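Local coordinates for pyruvate carboxylase protein (Rhizobium etli, PDB 2QF7), which is a multidomain biotin-dependent carboxylase that joins an ATP-grasp biotin carboxylase unit, a TIM-barrel domain and a biotin-carrying domain in one chain, at residues 79-82 with 83-86; 233-236 with 237-241; 341-344 with 345-348; 607-611 with 612-616. One frame throughout, in Å; residues are numbered along the deposited sequence.

Contact 1: residues 79-82 with 83-86; sequences YLSI and DEVI
Ser81 and Glu84 meet in a side-chain N-cap at the start of helix 82-92, in the Rossmann-like biotin carboxylase N-terminal domain, where this helix follows strand 60-62 and precedes strand 96-98 along the chain. The cap is a single bond from Glu84 N to Ser81 OG, 3.1 Å long and nearly straight. The hydroxyl is carried there by its first torsion (177°), which sets OG opposite the backbone N and beside its own carbonyl, leaning over the opening turn. Serine suits the place because its short arm can reach an amide of its own helix. OG also rests on the aliphatic part of Glu84, 3.4 Å from CG. The Glu84 carboxylate does not complete a capping box: its bent chain leads off to Gly64 N, His68 and Arg87.

Below the cap, regular helical bonds begin with Val85 N to Ser81 O (3.0 Å) and Ile86 N to Ile82 O (2.9 Å). Ile82 and Ile86, one turn apart, lie alongside each other, with CG2 of Ile82 4.1 Å from CG1 of Ile86. Branched apolar residues fit this flank, since Ile82 and Val85 pack on helix 108-116. The hydroxyl thus supplies an acceptor to an amide of the first turn, and its dipole would probably complement the partial positive charge of the helix start.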
loop_
_atom_site.group_PDB
_atom_site.type_symbol
_atom_site.label_atom_id
_atom_site.label_comp_id
_atom_site.label_asym_id
_atom_site.label_seq_id
_atom_site.Cartn_x
_atom_site.Cartn_y
_atom_site.Cartn_z
ATOM N N TYR A 79 -25.839 38.009 -14.477
ATOM C CA TYR A 79 -27.279 37.867 -14.809
ATOM C C TYR A 79 -28.039 39.200 -14.757
ATOM O O TYR A 79 -29.088 39.309 -15.358
ATOM C CB TYR A 79 -27.981 36.864 -13.885
ATOM C CG TYR A 79 -27.569 35.422 -14.061
ATOM C CD1 TYR A 79 -28.066 34.645 -15.114
ATOM C CD2 TYR A 79 -26.690 34.823 -13.163
ATOM C CE1 TYR A 79 -27.680 33.308 -15.268
ATOM C CE2 TYR A 79 -26.309 33.491 -13.309
ATOM C CZ TYR A 79 -26.788 32.750 -14.383
ATOM O OH TYR A 79 -26.434 31.409 -14.513
ATOM N N LEU A 80 -27.508 40.199 -14.052
ATOM C CA LEU A 80 -28.166 41.512 -13.955
ATOM C C LEU A 80 -27.678 42.436 -15.067
ATOM O O LEU A 80 -28.184 43.567 -15.244
ATOM C CB LEU A 80 -27.833 42.169 -12.618
ATOM C CG LEU A 80 -28.462 41.557 -11.378
ATOM C CD1 LEU A 80 -27.844 42.168 -10.121
ATOM C CD2 LEU A 80 -29.971 41.715 -11.394
ATOM N N SER A 81 -26.671 41.976 -15.794
ATOM C CA SER A 81 -26.113 42.789 -16.858
ATOM C C SER A 81 -27.083 42.885 -18.042
ATOM O O SER A 81 -27.204 41.965 -18.823
ATOM C CB SER A 81 -24.755 42.260 -17.284
ATOM O OG SER A 81 -24.252 43.013 -18.378
ATOM N N ILE A 82 -27.774 44.018 -18.173
ATOM C CA ILE A 82 -28.673 44.202 -19.297
ATOM C C ILE A 82 -27.907 44.042 -20.617
ATOM O O ILE A 82 -28.351 43.349 -21.521
ATOM C CB ILE A 82 -29.402 45.572 -19.223
ATOM C CG1 ILE A 82 -30.496 45.536 -18.117
ATOM C CG2 ILE A 82 -30.039 45.893 -20.559
ATOM C CD1 ILE A 82 -30.996 46.951 -17.724
ATOM N N ASP A 83 -26.738 44.651 -20.690
ATOM C CA ASP A 83 -25.869 44.539 -21.856
ATOM C C ASP A 83 -25.518 43.077 -22.241
ATOM O O ASP A 83 -25.605 42.710 -23.409
ATOM C CB ASP A 83 -24.612 45.376 -21.637
ATOM C CG ASP A 83 -24.867 46.891 -21.791
ATOM O OD1 ASP A 83 -25.962 47.291 -22.255
ATOM O OD2 ASP A 83 -23.947 47.672 -21.441
ATOM N N GLU A 84 -25.153 42.254 -21.270
ATOM C CA GLU A 84 -24.894 40.838 -21.529
ATOM C C GLU A 84 -26.127 40.077 -22.019
ATOM O O GLU A 84 -26.044 39.282 -22.955
ATOM C CB GLU A 84 -24.274 40.153 -20.301
ATOM C CG GLU A 84 -22.759 40.511 -20.135
ATOM C CD GLU A 84 -21.912 39.913 -21.256
ATOM O OE1 GLU A 84 -21.517 38.730 -21.150
ATOM O OE2 GLU A 84 -21.663 40.609 -22.252
ATOM N N VAL A 85 -27.256 40.300 -21.361
ATOM C CA VAL A 85 -28.502 39.631 -21.734
ATOM C C VAL A 85 -28.918 39.967 -23.170
ATOM O O VAL A 85 -29.164 39.058 -23.963
ATOM C CB VAL A 85 -29.619 39.894 -20.689
ATOM C CG1 VAL A 85 -30.975 39.336 -21.157
ATOM C CG2 VAL A 85 -29.200 39.250 -19.350
ATOM N N ILE A 86 -28.977 41.259 -23.495
ATOM C CA ILE A 86 -29.280 41.718 -24.854
ATOM C C ILE A 86 -28.272 41.170 -25.909
ATOM O O ILE A 86 -28.687 40.655 -26.971
ATOM C CB ILE A 86 -29.372 43.264 -24.907
ATOM C CG1 ILE A 86 -30.575 43.782 -24.070
ATOM C CG2 ILE A 86 -29.429 43.772 -26.348
ATOM C CD1 ILE A 86 -31.859 42.991 -24.230
#

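Contact 2: residues 233-236 with 237-241; sequences LGDT and HGNVV
The carboxylate of Asp235 is met on both faces at one oxygen: His237 N and Asn239 N reach OD1 from opposite sides of its plane, at 2.8 Å and 3.0 Å respectively. At the edge, OD2 uses its syn lone pair to receive Asn239 ND2 (2.9 Å). OD2 lies close to the amide plane of Asn239, although carboxylate and amide are turned 67° against each other. The imidazole of His237 has Thr236 OG1 over one face and the Asp235 carboxylate near its edge. A first torsion of 69° sets the Asp235 carboxylate between its own backbone N and carbonyl carbon, which brings its oxygens over the amides of the turn. OD2 has a further donor in Ile341 N.

This is the tip of the hairpin of strands 225-234 and 240-252: a type I turn, Asp235 to Gly238, followed by a classic G1 bulge. Asp235 N bonds firmly to Asn239 O, while Gly238 N to Asp235 O is weak. Gly238 sits at phi 88°, where a side chain would press on the preceding carbonyl. Next to the turn, Gly234 and Val240 form a non-hydrogen-bonded pair only 4.2 Å apart at CA; the bare glycine leaves room there for CG1 of Val240, which packs onward against helix 268-284. One pair further out, Leu233 and Val241 form an antiparallel hydrogen-bonded pair, and Leu233 CB touches Val241 CG2 at 4.0 Å on the face that carries both.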
loop_
_atom_site.group_PDB
_atom_site.type_symbol
_atom_site.label_atom_id
_atom_site.label_comp_id
_atom_site.label_asym_id
_atom_site.label_seq_id
_atom_site.Cartn_x
_atom_site.Cartn_y
_atom_site.Cartn_z
ATOM N N LEU A 233 -54.091 37.945 -14.671
ATOM C CA LEU A 233 -53.516 37.845 -16.010
ATOM C C LEU A 233 -54.242 38.945 -16.822
ATOM O O LEU A 233 -55.476 39.083 -16.727
ATOM C CB LEU A 233 -53.801 36.470 -16.620
ATOM C CG LEU A 233 -53.202 35.211 -15.997
ATOM C CD1 LEU A 233 -53.814 33.999 -16.635
ATOM C CD2 LEU A 233 -51.667 35.204 -16.209
ATOM N N GLY A 234 -53.507 39.738 -17.588
ATOM C CA GLY A 234 -54.162 40.732 -18.478
ATOM C C GLY A 234 -53.623 40.518 -19.872
ATOM O O GLY A 234 -52.476 40.123 -20.018
ATOM N N ASP A 235 -54.425 40.755 -20.896
ATOM C CA ASP A 235 -53.924 40.598 -22.247
ATOM C C ASP A 235 -53.837 41.944 -22.950
ATOM O O ASP A 235 -54.288 42.945 -22.412
ATOM C CB ASP A 235 -54.738 39.548 -23.051
ATOM C CG ASP A 235 -56.152 39.990 -23.390
ATOM O OD1 ASP A 235 -56.491 41.211 -23.389
ATOM O OD2 ASP A 235 -56.941 39.083 -23.721
ATOM N N THR A 236 -53.258 41.946 -24.144
ATOM C CA THR A 236 -53.077 43.157 -24.953
ATOM C C THR A 236 -54.396 43.699 -25.536
ATOM O O THR A 236 -54.410 44.697 -26.302
ATOM C CB THR A 236 -52.123 42.865 -26.107
ATOM O OG1 THR A 236 -52.688 41.839 -26.932
ATOM C CG2 THR A 236 -50.768 42.386 -25.571
ATOM N N HIS A 237 -55.511 43.071 -25.179
ATOM C CA HIS A 237 -56.813 43.515 -25.704
ATOM C C HIS A 237 -57.761 44.094 -24.645
ATOM O O HIS A 237 -58.941 44.304 -24.909
ATOM C CB HIS A 237 -57.477 42.366 -26.462
ATOM C CG HIS A 237 -56.631 41.799 -27.562
ATOM N ND1 HIS A 237 -56.062 40.546 -27.495
ATOM C CD2 HIS A 237 -56.260 42.311 -28.757
ATOM C CE1 HIS A 237 -55.379 40.312 -28.603
ATOM N NE2 HIS A 237 -55.482 41.370 -29.383
ATOM N N GLY A 238 -57.246 44.357 -23.446
ATOM C CA GLY A 238 -58.053 44.972 -22.385
ATOM C C GLY A 238 -58.811 43.969 -21.518
ATOM O O GLY A 238 -59.694 44.357 -20.734
ATOM N N ASN A 239 -58.525 42.682 -21.694
ATOM C CA ASN A 239 -59.176 41.647 -20.884
ATOM C C ASN A 239 -58.297 41.391 -19.697
ATOM O O ASN A 239 -57.087 41.232 -19.861
ATOM C CB ASN A 239 -59.342 40.328 -21.654
ATOM C CG ASN A 239 -60.153 40.487 -22.923
ATOM O OD1 ASN A 239 -61.218 41.073 -22.893
ATOM N ND2 ASN A 239 -59.654 39.948 -24.043
ATOM N N VAL A 240 -58.903 41.354 -18.507
ATOM C CA VAL A 240 -58.204 40.925 -17.294
ATOM C C VAL A 240 -59.018 39.823 -16.598
ATOM O O VAL A 240 -60.252 39.887 -16.564
ATOM C CB VAL A 240 -57.927 42.128 -16.347
ATOM C CG1 VAL A 240 -56.990 43.168 -17.043
ATOM C CG2 VAL A 240 -59.233 42.853 -15.951
ATOM N N VAL A 241 -58.337 38.808 -16.079
ATOM C CA VAL A 241 -58.972 37.773 -15.264
ATOM C C VAL A 241 -58.180 37.594 -13.979
ATOM O O VAL A 241 -56.999 37.952 -13.931
ATOM C CB VAL A 241 -59.099 36.377 -16.009
ATOM C CG1 VAL A 241 -60.000 36.496 -17.219
ATOM C CG2 VAL A 241 -57.724 35.767 -16.378
#

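Contact 3: residues 341-344 with 345-348; sequences IGTP and QSGV
Ser346 and Thr343 hold this compact turn together, in the loop between helix 328-336 and strand 359-369. The serine's first torsion is 68°, which tucks OG back between its own N and carbonyl carbon and over the inside of the turn. From there it gives its proton to Thr343 O at 2.7 Å, in the plane of that carbonyl. The same oxygen takes Ser346 N at 2.9 Å, but from well above the plane, so two donors from one residue grip it in different directions. OG in turn accepts from Val348 N (3.1 Å), making an ST turn, a task that suits a small hydroxyl residue.

Pro344, with its ring-restrained phi, fits the bend after Thr343. Beside it the chain of Gln345 is bent at its second torsion (80°) instead of reaching outward; its amide folds back, OE1 lying 3.6 Å from Thr343 CB and the nitrogen alongside the proline ring. Thr343 turns OG1 to Ala340 O, a partner just upstream.

Across the mouth of the turn, Gly342 N bonds to Val348 O at 2.9 Å. Here CG2 of Ile341 meets CG1 of Val348, 3.7 Å away, the two side chains crossing at an angle; both branched residues also pack on Val241 of strand 240-252. Gly342 and Gly347 take positive phi, comfortable without a side chain. Because Ser346 OG both donates and accepts, one hydroxyl links a carbonyl before it to an amide after it, inside a turn whose apolar ends face the hairpin.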
loop_
_atom_site.group_PDB
_atom_site.type_symbol
_atom_site.label_atom_id
_atom_site.label_comp_id
_atom_site.label_asym_id
_atom_site.label_seq_id
_atom_site.Cartn_x
_atom_site.Cartn_y
_atom_site.Cartn_z
ATOM N N ILE A 341 -57.493 36.415 -24.035
ATOM C CA ILE A 341 -57.970 35.610 -22.895
ATOM C C ILE A 341 -59.419 35.258 -23.219
ATOM O O ILE A 341 -60.165 36.104 -23.704
ATOM C CB ILE A 341 -57.904 36.424 -21.561
ATOM C CG1 ILE A 341 -56.465 36.534 -21.068
ATOM C CG2 ILE A 341 -58.803 35.798 -20.453
ATOM C CD1 ILE A 341 -56.300 37.622 -20.019
ATOM N N GLY A 342 -59.774 33.995 -23.021
ATOM C CA GLY A 342 -61.110 33.505 -23.323
ATOM C C GLY A 342 -61.097 32.564 -24.515
ATOM O O GLY A 342 -62.011 31.762 -24.677
ATOM N N THR A 343 -60.072 32.667 -25.360
ATOM C CA THR A 343 -59.942 31.800 -26.541
ATOM C C THR A 343 -59.009 30.615 -26.229
ATOM O O THR A 343 -58.091 30.752 -25.419
ATOM C CB THR A 343 -59.410 32.559 -27.788
ATOM O OG1 THR A 343 -58.100 33.064 -27.516
ATOM C CG2 THR A 343 -60.314 33.703 -28.188
ATOM N N PRO A 344 -59.269 29.436 -26.835
ATOM C CA PRO A 344 -58.414 28.258 -26.582
ATOM C C PRO A 344 -56.929 28.537 -26.828
ATOM O O PRO A 344 -56.075 27.961 -26.134
ATOM C CB PRO A 344 -58.949 27.182 -27.556
ATOM C CG PRO A 344 -60.000 27.868 -28.422
ATOM C CD PRO A 344 -60.428 29.118 -27.699
ATOM N N GLN A 345 -56.638 29.433 -27.773
ATOM C CA GLN A 345 -55.262 29.825 -28.123
ATOM C C GLN A 345 -54.549 30.558 -27.014
ATOM O O GLN A 345 -53.345 30.592 -27.018
ATOM C CB GLN A 345 -55.190 30.756 -29.359
ATOM C CG GLN A 345 -55.844 30.227 -30.604
ATOM C CD GLN A 345 -57.332 30.430 -30.560
ATOM O OE1 GLN A 345 -57.832 31.526 -30.829
ATOM N NE2 GLN A 345 -58.054 29.382 -30.218
ATOM N N SER A 346 -55.290 31.214 -26.128
ATOM C CA SER A 346 -54.669 31.975 -25.049
ATOM C C SER A 346 -54.207 31.075 -23.894
ATOM O O SER A 346 -53.372 31.485 -23.078
ATOM C CB SER A 346 -55.633 33.029 -24.519
ATOM O OG SER A 346 -56.727 32.440 -23.847
ATOM N N GLY A 347 -54.755 29.858 -23.820
ATOM C CA GLY A 347 -54.480 28.957 -22.709
ATOM C C GLY A 347 -55.229 29.406 -21.463
ATOM O O GLY A 347 -55.021 28.859 -20.358
ATOM N N VAL A 348 -56.077 30.440 -21.627
ATOM C CA VAL A 348 -56.814 31.018 -20.507
ATOM C C VAL A 348 -58.338 31.037 -20.773
ATOM O O VAL A 348 -58.788 31.574 -21.795
ATOM C CB VAL A 348 -56.363 32.471 -20.194
ATOM C CG1 VAL A 348 -57.009 32.971 -18.877
ATOM C CG2 VAL A 348 -54.855 32.585 -20.136
#

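Contact 4: residues 607-611 with 612-616; sequences LTEDP and WERLA
With its first torsion at -179°, Asp610 swings its carboxylate to the side of its own carbonyl and toward Trp612 N, while Arg614, extended until it bends at chi3 (-60°), brings its guanidinium back to Glu609. Asp610 is the N-cap of helix 611-621, which, with helix 599-607, comes between strands 591-596 and 626-632 along the chain of the TIM barrel. OD1 accepts from Trp612 N at 2.8 Å, the amide approaching from above the carboxylate plane. Aspartate suits a helix start, where its charge would probably be welcome, and Pro611 suits the first turn because it lacks an N-H that would need a partner.

The salt bridge joins Arg614 NH2 to Glu609 OE2 (2.8 Å) through the anti lone pair, in the guanidinium plane although the two flat groups stand 84° apart. Thr572 serves both ends: its N donates to Glu609 OE2, and its OG1 receives Arg614 NE. Leu607 CD1 adds an apolar touch at the guanidinium edge, 3.7 Å from NH2.

The helix proper runs on with Arg614 N to Asp610 O (3.2 Å) and Leu615 N to Pro611 O (3.0 Å). The Trp612 indole stacks on Phe990 and bonds through NE1 to Ser994 OG; its CD1 lies 3.3 Å from Asp610 OD1.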
loop_
_atom_site.group_PDB
_atom_site.type_symbol
_atom_site.label_atom_id
_atom_site.label_comp_id
_atom_site.label_asym_id
_atom_site.label_seq_id
_atom_site.Cartn_x
_atom_site.Cartn_y
_atom_site.Cartn_z
ATOM N N LEU A 607 -16.642 -6.638 24.488
ATOM C CA LEU A 607 -17.578 -6.859 23.382
ATOM C C LEU A 607 -18.348 -5.602 23.000
ATOM O O LEU A 607 -19.167 -5.648 22.090
ATOM C CB LEU A 607 -18.569 -7.994 23.724
ATOM C CG LEU A 607 -17.934 -9.313 24.191
ATOM C CD1 LEU A 607 -18.971 -10.367 24.666
ATOM C CD2 LEU A 607 -17.041 -9.847 22.985
ATOM N N THR A 608 -18.065 -4.489 23.674
ATOM C CA THR A 608 -18.777 -3.201 23.441
ATOM C C THR A 608 -20.322 -3.416 23.357
ATOM O O THR A 608 -20.982 -2.929 22.418
ATOM C CB THR A 608 -18.374 -2.559 22.147
ATOM O OG1 THR A 608 -17.045 -2.951 21.758
ATOM C CG2 THR A 608 -18.479 -0.954 22.222
ATOM N N GLU A 609 -20.881 -4.116 24.325
ATOM C CA GLU A 609 -22.345 -4.287 24.402
ATOM C C GLU A 609 -22.893 -4.310 25.806
ATOM O O GLU A 609 -22.145 -4.546 26.772
ATOM C CB GLU A 609 -22.798 -5.521 23.634
ATOM C CG GLU A 609 -22.292 -6.844 24.190
ATOM C CD GLU A 609 -22.503 -8.004 23.190
ATOM O OE1 GLU A 609 -22.709 -7.746 21.993
ATOM O OE2 GLU A 609 -22.411 -9.169 23.601
ATOM N N ASP A 610 -24.205 -4.063 25.891
ATOM C CA ASP A 610 -24.914 -3.798 27.139
ATOM C C ASP A 610 -25.433 -5.098 27.768
ATOM O O ASP A 610 -26.263 -5.782 27.160
ATOM C CB ASP A 610 -26.052 -2.802 26.802
ATOM C CG ASP A 610 -26.890 -2.400 28.002
ATOM O OD1 ASP A 610 -26.763 -2.983 29.074
ATOM O OD2 ASP A 610 -27.662 -1.442 27.849
ATOM N N PRO A 611 -24.960 -5.477 28.990
ATOM C CA PRO A 611 -25.506 -6.741 29.506
ATOM C C PRO A 611 -27.033 -6.693 29.757
ATOM O O PRO A 611 -27.699 -7.740 29.786
ATOM C CB PRO A 611 -24.746 -6.949 30.839
ATOM C CG PRO A 611 -24.380 -5.539 31.276
ATOM C CD PRO A 611 -24.022 -4.858 29.941
ATOM N N TRP A 612 -27.575 -5.498 29.964
ATOM C CA TRP A 612 -29.004 -5.388 30.258
ATOM C C TRP A 612 -29.817 -5.696 29.011
ATOM O O TRP A 612 -30.906 -6.303 29.082
ATOM C CB TRP A 612 -29.363 -3.980 30.797
ATOM C CG TRP A 612 -28.714 -3.676 32.084
ATOM C CD1 TRP A 612 -27.562 -2.944 32.270
ATOM C CD2 TRP A 612 -29.120 -4.141 33.391
ATOM N NE1 TRP A 612 -27.245 -2.918 33.606
ATOM C CE2 TRP A 612 -28.180 -3.640 34.317
ATOM C CE3 TRP A 612 -30.203 -4.913 33.868
ATOM C CZ2 TRP A 612 -28.300 -3.857 35.707
ATOM C CZ3 TRP A 612 -30.302 -5.141 35.254
ATOM C CH2 TRP A 612 -29.357 -4.609 36.144
ATOM N N GLU A 613 -29.330 -5.206 27.878
ATOM C CA GLU A 613 -30.000 -5.471 26.596
ATOM C C GLU A 613 -29.945 -6.957 26.287
ATOM O O GLU A 613 -30.939 -7.539 25.847
ATOM C CB GLU A 613 -29.353 -4.684 25.471
ATOM C CG GLU A 613 -30.061 -4.884 24.085
ATOM C CD GLU A 613 -31.543 -4.401 24.023
ATOM O OE1 GLU A 613 -32.124 -3.935 25.047
ATOM O OE2 GLU A 613 -32.123 -4.476 22.909
ATOM N N ARG A 614 -28.775 -7.583 26.497
ATOM C CA ARG A 614 -28.695 -9.020 26.297
ATOM C C ARG A 614 -29.758 -9.730 27.138
ATOM O O ARG A 614 -30.460 -10.628 26.658
ATOM C CB ARG A 614 -27.317 -9.556 26.703
ATOM C CG ARG A 614 -27.200 -11.060 26.470
ATOM C CD ARG A 614 -25.843 -11.621 26.953
ATOM N NE ARG A 614 -24.694 -11.006 26.273
ATOM C CZ ARG A 614 -23.417 -11.314 26.560
ATOM N NH1 ARG A 614 -23.152 -12.274 27.483
ATOM N NH2 ARG A 614 -22.410 -10.714 25.901
ATOM N N LEU A 615 -29.885 -9.339 28.403
ATOM C CA LEU A 615 -30.847 -10.025 29.267
ATOM C C LEU A 615 -32.296 -9.739 28.731
ATOM O O LEU A 615 -33.137 -10.630 28.675
ATOM C CB LEU A 615 -30.672 -9.544 30.725
ATOM C CG LEU A 615 -31.763 -9.996 31.736
ATOM C CD1 LEU A 615 -31.823 -11.513 31.851
ATOM C CD2 LEU A 615 -31.476 -9.392 33.097
ATOM N N ALA A 616 -32.593 -8.492 28.342
ATOM C CA ALA A 616 -33.951 -8.204 27.773
ATOM C C ALA A 616 -34.304 -9.052 26.535
ATOM O O ALA A 616 -35.441 -9.512 26.385
ATOM C CB ALA A 616 -34.106 -6.684 27.462
#

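From the N terminus the four contacts follow in series, none nesting in or crossing another, and each closes only a short local turn. Contact 1 starts a helix of the Rossmann-like domain, contact 2 closes a hairpin of the ATP-grasp region, and contact 3 shapes the loop leading to strand 359-369. Contacts 2 and 3 touch: Asp235 OD2 lies 2.7 Å from Ile341 N, a probable hydrogen bond, and Val241 packs on Ile341, tying the later loop to the hairpin. Contact 1 stands apart, about 19 Å from contact 2 between nearest atoms. Contact 4 opens a helix of the TIM barrel, its centre about 67 Å from that of contact 1.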